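Local coordinates for type IV secretion protein Dot (Legionella pneumophila, PDB 6KS5), which is a deubiquitinase that regulates the association of polyubiquitin chains with the Legionella phagosome, at residues Y140-S145 with Y167-S172; E148-E153 with A160-L165; C210-L213 with Q217-L220. All coordinates share one frame; numbering follows the deposited sequence.

Interaction 1: Y140-S145 with Y167-S172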
loop_
_atom_site.group_PDB
_atom_site.type_symbol
_atom_site.label_atom_id
_atom_site.label_comp_id
_atom_site.label_asym_id
_atom_site.label_seq_id
_atom_site.Cartn_x
_atom_site.Cartn_y
_atom_site.Cartn_z
ATOM N N TYR A 140 -20.868 -7.453 -12.625
ATOM C CA TYR A 140 -20.530 -8.563 -11.743
ATOM C C TYR A 140 -21.344 -8.546 -10.457
ATOM O O TYR A 140 -21.585 -9.611 -9.878
ATOM C CB TYR A 140 -19.048 -8.536 -11.396
ATOM C CG TYR A 140 -18.109 -9.090 -12.452
ATOM C CD1 TYR A 140 -18.591 -9.744 -13.581
ATOM C CD2 TYR A 140 -16.726 -8.955 -12.313
ATOM C CE1 TYR A 140 -17.724 -10.246 -14.545
ATOM C CE2 TYR A 140 -15.856 -9.450 -13.264
ATOM C CZ TYR A 140 -16.357 -10.095 -14.380
ATOM O OH TYR A 140 -15.487 -10.590 -15.330
ATOM N N ARG A 141 -21.786 -7.376 -10.004
ATOM C CA ARG A 141 -22.491 -7.316 -8.734
ATOM C C ARG A 141 -23.912 -7.854 -8.811
ATOM O O ARG A 141 -24.570 -7.960 -7.770
ATOM C CB ARG A 141 -22.514 -5.883 -8.212
ATOM C CG ARG A 141 -22.400 -5.789 -6.705
ATOM C CD ARG A 141 -22.602 -4.366 -6.232
ATOM N NE ARG A 141 -22.910 -4.305 -4.810
ATOM C CZ ARG A 141 -24.133 -4.435 -4.313
ATOM N NH1 ARG A 141 -25.158 -4.637 -5.126
ATOM N NH2 ARG A 141 -24.328 -4.363 -3.003
ATOM N N SER A 142 -24.405 -8.199 -10.002
ATOM C CA SER A 142 -25.745 -8.761 -10.065
ATOM C C SER A 142 -25.826 -10.127 -9.405
ATOM O O SER A 142 -26.935 -10.605 -9.150
ATOM C CB SER A 142 -26.226 -8.840 -11.515
ATOM O OG SER A 142 -26.974 -7.672 -11.834
ATOM N N PHE A 143 -24.687 -10.770 -9.147
ATOM C CA PHE A 143 -24.679 -12.056 -8.465
ATOM C C PHE A 143 -23.539 -12.163 -7.457
ATOM O O PHE A 143 -23.320 -13.248 -6.900
ATOM C CB PHE A 143 -24.591 -13.187 -9.494
ATOM C CG PHE A 143 -23.291 -13.217 -10.243
ATOM C CD1 PHE A 143 -23.050 -12.314 -11.266
ATOM C CD2 PHE A 143 -22.315 -14.156 -9.933
ATOM C CE1 PHE A 143 -21.864 -12.335 -11.953
ATOM C CE2 PHE A 143 -21.119 -14.184 -10.621
ATOM C CZ PHE A 143 -20.894 -13.271 -11.634
ATOM N N MET A 144 -22.805 -11.082 -7.210
ATOM C CA MET A 144 -21.663 -11.095 -6.308
ATOM C C MET A 144 -21.840 -10.011 -5.258
ATOM O O MET A 144 -22.094 -8.850 -5.596
ATOM C CB MET A 144 -20.347 -10.881 -7.070
ATOM C CG MET A 144 -19.735 -12.160 -7.619
ATOM S SD MET A 144 -17.944 -12.030 -7.806
ATOM C CE MET A 144 -17.812 -10.892 -9.176
ATOM N N SER A 145 -21.705 -10.392 -3.991
ATOM C CA SER A 145 -21.726 -9.422 -2.910
ATOM C C SER A 145 -20.570 -8.437 -3.057
ATOM O O SER A 145 -19.551 -8.721 -3.691
ATOM C CB SER A 145 -21.646 -10.134 -1.560
ATOM O OG SER A 145 -20.965 -9.336 -0.608
ATOM N N TYR A 167 -24.496 3.462 -6.017
ATOM C CA TYR A 167 -25.432 4.246 -6.806
ATOM C C TYR A 167 -25.329 3.880 -8.282
ATOM O O TYR A 167 -26.347 3.725 -8.961
ATOM C CB TYR A 167 -25.178 5.737 -6.589
ATOM C CG TYR A 167 -26.165 6.624 -7.301
ATOM C CD1 TYR A 167 -27.454 6.799 -6.812
ATOM C CD2 TYR A 167 -25.808 7.286 -8.464
ATOM C CE1 TYR A 167 -28.361 7.609 -7.467
ATOM C CE2 TYR A 167 -26.704 8.095 -9.125
ATOM C CZ TYR A 167 -27.977 8.253 -8.627
ATOM O OH TYR A 167 -28.859 9.061 -9.302
ATOM N N PHE A 168 -24.101 3.706 -8.783
ATOM C CA PHE A 168 -23.896 3.331 -10.182
ATOM C C PHE A 168 -24.537 1.986 -10.497
ATOM O O PHE A 168 -25.102 1.798 -11.581
ATOM C CB PHE A 168 -22.397 3.295 -10.488
ATOM C CG PHE A 168 -22.066 3.068 -11.938
ATOM C CD1 PHE A 168 -22.844 3.616 -12.939
ATOM C CD2 PHE A 168 -20.945 2.330 -12.295
ATOM C CE1 PHE A 168 -22.528 3.420 -14.272
ATOM C CE2 PHE A 168 -20.621 2.125 -13.628
ATOM C CZ PHE A 168 -21.418 2.676 -14.619
ATOM N N TYR A 169 -24.471 1.039 -9.561
ATOM C CA TYR A 169 -24.993 -0.296 -9.824
ATOM C C TYR A 169 -26.510 -0.278 -9.948
ATOM O O TYR A 169 -27.065 -0.583 -11.012
ATOM C CB TYR A 169 -24.557 -1.255 -8.716
ATOM C CG TYR A 169 -25.314 -2.563 -8.719
ATOM C CD1 TYR A 169 -25.114 -3.499 -9.726
ATOM C CD2 TYR A 169 -26.222 -2.865 -7.714
ATOM C CE1 TYR A 169 -25.806 -4.696 -9.734
ATOM C CE2 TYR A 169 -26.917 -4.059 -7.712
ATOM C CZ TYR A 169 -26.705 -4.970 -8.723
ATOM O OH TYR A 169 -27.394 -6.164 -8.724
ATOM N N ASN A 170 -27.201 0.094 -8.867
ATOM C CA ASN A 170 -28.651 -0.003 -8.861
ATOM C C ASN A 170 -29.295 1.013 -9.796
ATOM O O ASN A 170 -30.429 0.808 -10.235
ATOM C CB ASN A 170 -29.179 0.150 -7.429
ATOM C CG ASN A 170 -29.095 1.579 -6.921
ATOM O OD1 ASN A 170 -28.156 1.944 -6.212
ATOM N ND2 ASN A 170 -30.107 2.383 -7.238
ATOM N N ARG A 171 -28.593 2.092 -10.133
ATOM C CA ARG A 171 -29.178 3.073 -11.035
ATOM C C ARG A 171 -29.400 2.484 -12.420
ATOM O O ARG A 171 -30.384 2.832 -13.087
ATOM C CB ARG A 171 -28.285 4.309 -11.110
ATOM C CG ARG A 171 -28.792 5.387 -12.045
ATOM C CD ARG A 171 -27.756 6.473 -12.331
ATOM N NE ARG A 171 -28.118 7.222 -13.532
ATOM C CZ ARG A 171 -28.283 6.688 -14.742
ATOM N NH1 ARG A 171 -28.062 5.394 -14.948
ATOM N NH2 ARG A 171 -28.638 7.457 -15.768
ATOM N N SER A 172 -28.530 1.558 -12.847
ATOM C CA SER A 172 -28.641 0.911 -14.143
ATOM C C SER A 172 -29.319 -0.450 -14.074
ATOM O O SER A 172 -29.533 -1.069 -15.122
ATOM C CB SER A 172 -27.260 0.761 -14.772
ATOM O OG SER A 172 -26.439 1.894 -14.540
#

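Interaction 2: E148-E153 with A160-L165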
loop_
_atom_site.group_PDB
_atom_site.type_symbol
_atom_site.label_atom_id
_atom_site.label_comp_id
_atom_site.label_asym_id
_atom_site.label_seq_id
_atom_site.Cartn_x
_atom_site.Cartn_y
_atom_site.Cartn_z
ATOM N N GLU A 148 -17.392 -9.728 -1.699
ATOM C CA GLU A 148 -16.716 -10.628 -2.628
ATOM C C GLU A 148 -15.914 -9.856 -3.670
ATOM O O GLU A 148 -14.903 -10.364 -4.173
ATOM C CB GLU A 148 -17.737 -11.541 -3.306
ATOM C CG GLU A 148 -18.621 -12.301 -2.332
ATOM C CD GLU A 148 -19.566 -13.260 -3.027
ATOM O OE1 GLU A 148 -19.361 -13.523 -4.230
ATOM O OE2 GLU A 148 -20.508 -13.756 -2.371
ATOM N N LEU A 149 -16.337 -8.637 -3.998
ATOM C CA LEU A 149 -15.587 -7.774 -4.897
ATOM C C LEU A 149 -14.566 -6.907 -4.169
ATOM O O LEU A 149 -13.710 -6.303 -4.826
ATOM C CB LEU A 149 -16.549 -6.882 -5.694
ATOM C CG LEU A 149 -17.375 -7.551 -6.800
ATOM C CD1 LEU A 149 -18.862 -7.436 -6.522
ATOM C CD2 LEU A 149 -17.043 -6.949 -8.160
ATOM N N LYS A 150 -14.630 -6.834 -2.836
ATOM C CA LYS A 150 -13.622 -6.115 -2.065
ATOM C C LYS A 150 -12.366 -6.943 -1.828
ATOM O O LYS A 150 -11.296 -6.371 -1.589
ATOM C CB LYS A 150 -14.197 -5.673 -0.718
ATOM C CG LYS A 150 -15.121 -4.471 -0.780
ATOM C CD LYS A 150 -15.546 -4.041 0.619
ATOM C CE LYS A 150 -16.922 -3.393 0.612
ATOM N NZ LYS A 150 -17.233 -2.728 1.907
ATOM N N SER A 151 -12.470 -8.267 -1.881
ATOM C CA SER A 151 -11.307 -9.136 -1.807
ATOM C C SER A 151 -10.609 -9.279 -3.149
ATOM O O SER A 151 -9.630 -10.026 -3.255
ATOM C CB SER A 151 -11.711 -10.523 -1.294
ATOM O OG SER A 151 -11.846 -11.438 -2.370
ATOM N N THR A 152 -11.100 -8.602 -4.179
ATOM C CA THR A 152 -10.488 -8.690 -5.491
ATOM C C THR A 152 -9.292 -7.744 -5.575
ATOM O O THR A 152 -9.019 -6.952 -4.667
ATOM C CB THR A 152 -11.515 -8.384 -6.582
ATOM O OG1 THR A 152 -12.051 -7.068 -6.387
ATOM C CG2 THR A 152 -12.647 -9.399 -6.544
ATOM N N GLU A 153 -8.578 -7.827 -6.700
ATOM C CA GLU A 153 -7.469 -6.924 -6.982
ATOM C C GLU A 153 -7.882 -5.456 -6.955
ATOM O O GLU A 153 -7.021 -4.587 -6.794
ATOM C CB GLU A 153 -6.859 -7.250 -8.350
ATOM C CG GLU A 153 -7.884 -7.501 -9.462
ATOM C CD GLU A 153 -8.537 -8.880 -9.388
ATOM O OE1 GLU A 153 -8.167 -9.668 -8.486
ATOM O OE2 GLU A 153 -9.433 -9.165 -10.221
ATOM N N ALA A 160 -12.924 2.805 -1.798
ATOM C CA ALA A 160 -12.850 4.259 -1.772
ATOM C C ALA A 160 -14.075 4.888 -2.425
ATOM O O ALA A 160 -14.621 5.870 -1.909
ATOM C CB ALA A 160 -11.569 4.732 -2.461
ATOM N N ASN A 161 -14.529 4.332 -3.550
ATOM C CA ASN A 161 -15.673 4.859 -4.288
ATOM C C ASN A 161 -16.914 3.989 -4.108
ATOM O O ASN A 161 -17.709 3.816 -5.034
ATOM C CB ASN A 161 -15.347 5.004 -5.770
ATOM C CG ASN A 161 -13.976 5.586 -6.009
ATOM O OD1 ASN A 161 -13.768 6.791 -5.894
ATOM N ND2 ASN A 161 -13.021 4.724 -6.344
ATOM N N GLU A 162 -17.098 3.446 -2.903
ATOM C CA GLU A 162 -18.217 2.542 -2.654
ATOM C C GLU A 162 -19.557 3.231 -2.876
ATOM O O GLU A 162 -20.473 2.646 -3.468
ATOM C CB GLU A 162 -18.138 1.994 -1.232
ATOM C CG GLU A 162 -19.213 0.969 -0.895
ATOM C CD GLU A 162 -18.689 -0.139 -0.002
ATOM O OE1 GLU A 162 -17.505 -0.504 -0.161
ATOM O OE2 GLU A 162 -19.452 -0.647 0.853
ATOM N N ALA A 163 -19.693 4.473 -2.405
ATOM C CA ALA A 163 -20.979 5.157 -2.491
ATOM C C ALA A 163 -21.380 5.404 -3.939
ATOM O O ALA A 163 -22.526 5.146 -4.324
ATOM C CB ALA A 163 -20.925 6.469 -1.712
ATOM N N PHE A 164 -20.451 5.895 -4.761
ATOM C CA PHE A 164 -20.779 6.153 -6.160
ATOM C C PHE A 164 -21.030 4.855 -6.915
ATOM O O PHE A 164 -21.915 4.793 -7.775
ATOM C CB PHE A 164 -19.662 6.958 -6.826
ATOM C CG PHE A 164 -19.754 6.997 -8.328
ATOM C CD1 PHE A 164 -20.537 7.946 -8.962
ATOM C CD2 PHE A 164 -19.060 6.081 -9.107
ATOM C CE1 PHE A 164 -20.626 7.982 -10.341
ATOM C CE2 PHE A 164 -19.147 6.110 -10.484
ATOM C CZ PHE A 164 -19.929 7.061 -11.101
ATOM N N LEU A 165 -20.259 3.808 -6.614
ATOM C CA LEU A 165 -20.427 2.553 -7.337
ATOM C C LEU A 165 -21.753 1.888 -6.992
ATOM O O LEU A 165 -22.424 1.343 -7.875
ATOM C CB LEU A 165 -19.255 1.613 -7.049
ATOM C CG LEU A 165 -17.988 1.865 -7.877
ATOM C CD1 LEU A 165 -16.789 1.104 -7.315
ATOM C CD2 LEU A 165 -18.212 1.517 -9.342
#

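Interaction 3: C210-L213 with Q217-L220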
loop_
_atom_site.group_PDB
_atom_site.type_symbol
_atom_site.label_atom_id
_atom_site.label_comp_id
_atom_site.label_asym_id
_atom_site.label_seq_id
_atom_site.Cartn_x
_atom_site.Cartn_y
_atom_site.Cartn_z
ATOM N N CYS A 210 -7.027 8.362 -3.331
ATOM C CA CYS A 210 -5.744 8.592 -2.688
ATOM C C CYS A 210 -5.913 8.690 -1.174
ATOM O O CYS A 210 -5.030 8.277 -0.419
ATOM C CB CYS A 210 -5.100 9.838 -3.294
ATOM S SG CYS A 210 -4.926 9.676 -5.071
ATOM N N GLN A 211 -7.058 9.171 -0.704
ATOM C CA GLN A 211 -7.276 9.248 0.739
ATOM C C GLN A 211 -7.456 7.868 1.363
ATOM O O GLN A 211 -7.161 7.679 2.550
ATOM C CB GLN A 211 -8.485 10.139 1.026
ATOM C CG GLN A 211 -8.280 11.548 0.528
ATOM C CD GLN A 211 -9.357 12.507 0.994
ATOM O OE1 GLN A 211 -10.554 12.282 0.786
ATOM N NE2 GLN A 211 -8.934 13.598 1.616
ATOM N N HIS A 212 -7.919 6.891 0.585
ATOM C CA HIS A 212 -8.144 5.556 1.118
ATOM C C HIS A 212 -6.881 4.714 1.126
ATOM O O HIS A 212 -6.704 3.896 2.034
ATOM C CB HIS A 212 -9.235 4.842 0.316
ATOM C CG HIS A 212 -9.703 3.564 0.936
ATOM N ND1 HIS A 212 -10.149 3.490 2.236
ATOM C CD2 HIS A 212 -9.800 2.310 0.433
ATOM C CE1 HIS A 212 -10.503 2.247 2.508
ATOM N NE2 HIS A 212 -10.300 1.511 1.432
ATOM N N LEU A 213 -5.995 4.905 0.145
ATOM C CA LEU A 213 -4.741 4.162 0.121
ATOM C C LEU A 213 -3.830 4.522 1.283
ATOM O O LEU A 213 -2.953 3.727 1.639
ATOM C CB LEU A 213 -3.994 4.416 -1.187
ATOM C CG LEU A 213 -4.667 3.996 -2.487
ATOM C CD1 LEU A 213 -3.975 4.666 -3.657
ATOM C CD2 LEU A 213 -4.627 2.487 -2.612
ATOM N N GLN A 217 -4.314 -0.201 7.606
ATOM C CA GLN A 217 -5.062 -1.446 7.446
ATOM C C GLN A 217 -5.698 -1.601 6.063
ATOM O O GLN A 217 -6.382 -2.600 5.817
ATOM C CB GLN A 217 -6.132 -1.602 8.537
ATOM N N VAL A 218 -5.479 -0.665 5.144
ATOM C CA VAL A 218 -5.934 -0.810 3.762
ATOM C C VAL A 218 -4.836 -1.513 2.976
ATOM O O VAL A 218 -3.715 -1.000 2.868
ATOM C CB VAL A 218 -6.273 0.554 3.136
ATOM C CG1 VAL A 218 -6.368 0.446 1.615
ATOM C CG2 VAL A 218 -7.569 1.111 3.708
ATOM N N LYS A 219 -5.144 -2.683 2.422
ATOM C CA LYS A 219 -4.112 -3.486 1.782
ATOM C C LYS A 219 -4.056 -3.263 0.276
ATOM O O LYS A 219 -5.067 -3.002 -0.382
ATOM C CB LYS A 219 -4.290 -4.978 2.065
ATOM C CG LYS A 219 -3.451 -5.468 3.238
ATOM C CD LYS A 219 -1.969 -4.995 3.208
ATOM C CE LYS A 219 -1.213 -5.217 1.879
ATOM N NZ LYS A 219 -0.010 -4.318 1.737
ATOM N N LEU A 220 -2.849 -3.406 -0.257
ATOM C CA LEU A 220 -2.523 -3.062 -1.629
ATOM C C LEU A 220 -2.398 -4.315 -2.482
ATOM O O LEU A 220 -1.839 -5.329 -2.048
ATOM C CB LEU A 220 -1.210 -2.283 -1.673
ATOM C CG LEU A 220 -1.251 -0.785 -1.965
ATOM C CD1 LEU A 220 -2.030 -0.056 -0.886
ATOM C CD2 LEU A 220 0.170 -0.248 -2.061
#

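Interaction 1: Y140-S145 with Y167-S172
The Tyr169 ring lies under the aliphatic root of Arg141: CB sits over one face, 4.1 Å from the ring centroid and 25° off the ring normal, displaced toward the rim on the CD1–CE1 side. This is a CH-pi contact. From CG to NE the arginine chain is extended and crosses the tyrosine side chain at about a right angle, carrying the guanidinium over the same face to the opposite, CD2–CE2 rim, where NH1 comes 3.2 Å from Tyr169 CE2. The two planes are inclined by 56°, and CE2 meets the guanidinium at its edge, near its plane, so the charged group does not lie flat on the ring. Its NE instead forms a salt bridge with Glu166, on the same helix as Tyr169 and nearly one turn earlier. The contact joins the connection between helices 130-140 and 146-150 to helix 162-173, which also packs on helices 130-140 and 193-214, in a surface part of the molecule that is mostly helical. With CG anti to the backbone N (chi1 166°), Tyr169 reaches out from its helix far enough for its hydroxyl to arrive beside Ser142, 3.4 Å from Ser142 CA. There Tyr169 OH donates a weak hydrogen bond to Ser142 OG at 3.5 Å. The stronger partner of that serine is Glu173, one turn beyond Tyr169, so two acidic side chains of helix 162-173 grip the connection on either side of the tyrosine in sequence. At the far end of the connection Ser145 is the N-cap of helix 146-150, its OG accepting a weak bond from the Glu147 backbone N.

Interaction 2: E148-E153 with A160-L165
Lys150 places CG beside its own backbone N (chi1 -76°) and then runs extended to NZ, while Glu162 sets CG anti to its backbone N (chi1 -176°) and bends at chi2 (143°). The two side chains cross at about a right angle, and the lysine's reach brings its ammonium group to the carboxylate. NZ lies 3.0 Å from Glu162 OE1 and 3.2 Å from Glu162 OE2, a salt bridge in which both oxygens accept a hydrogen bond, each of them weak. The lysine methylene CE lies beside the carboxylate as well. The backbones stay well apart, 9.8 Å between the CA atoms of Lys150 and Glu162, and this one pair of side chains spans the gap at the surface between the end of helix 146-150 and the start of helix 162-173. Behind it, Leu149 turns to the interior against Tyr137 and Tyr158. Asn161, which breaks the helical path ahead of Glu162, is held by Tyr200 and by the Leu157 carbonyl. Glu159 adds a second, long and weak ion pair to Lys150. With the carboxylate in the first turn of one helix and the ammonium in the last turn of another, the helix dipoles would probably favour both charges, although such weak, partly exposed bonds should contribute modestly.

Interaction 3: C210-L213 with Q217-L220
One face of the His212 imidazole is met by Val218: CG2 stands 3.7 Å from the ring centroid, 25° off the normal and shifted toward the rim, where CE1 is its closest ring atom at 3.4 Å. Val218 CG1 approaches the same ring less closely, 4.1 Å from NE2. Because His212 CG is anti to the backbone N (chi1 -170°), the ring is carried beside its own carbonyl, and the valine fits against both; Val218 CG2 is 3.4 Å from His212 O. Ala160 of helix 155-160 packs against the histidine as well. The contact forms where helix 193-214 ends and the chain enters the loop between helix 193-214 and helix 222-231, in which Gln217 has a positive phi (66°) and the residues after it are extended. No hydrogen bond links the two segments. Further along, Leu213 CD2 meets Leu220 CD1 at 4.0 Å, the side chains crossing at about a right angle; both leucines are buried and continue onto helix 222-231, Leu213 against Glu224 and Leu220 against Ile225 and Met228. Arg106 donates a hydrogen bond to the Val218 carbonyl oxygen.

Interactions 1 and 2 are surface contacts on the same helix, 162-173, and both bind it to the region around helix 146-150, interaction 2 falling between the two segments of interaction 1 in the chain. They touch through Leu149, whose CD1 packs on Arg141 and the Met144 carbonyl and whose CD2 packs on Tyr140. Interaction 3, partly buried, its centre about 6 Å from the centre of the chain, joins helix 193-214 to the connection that follows it; it meets interaction 2 where Ala160 CB packs on His212 CB, and stays clear of interaction 1. Chemistry follows place: ion pairing alone in interaction 2, mixed aromatic and polar contacts in interaction 1, apolar and CH-pi packing in interaction 3.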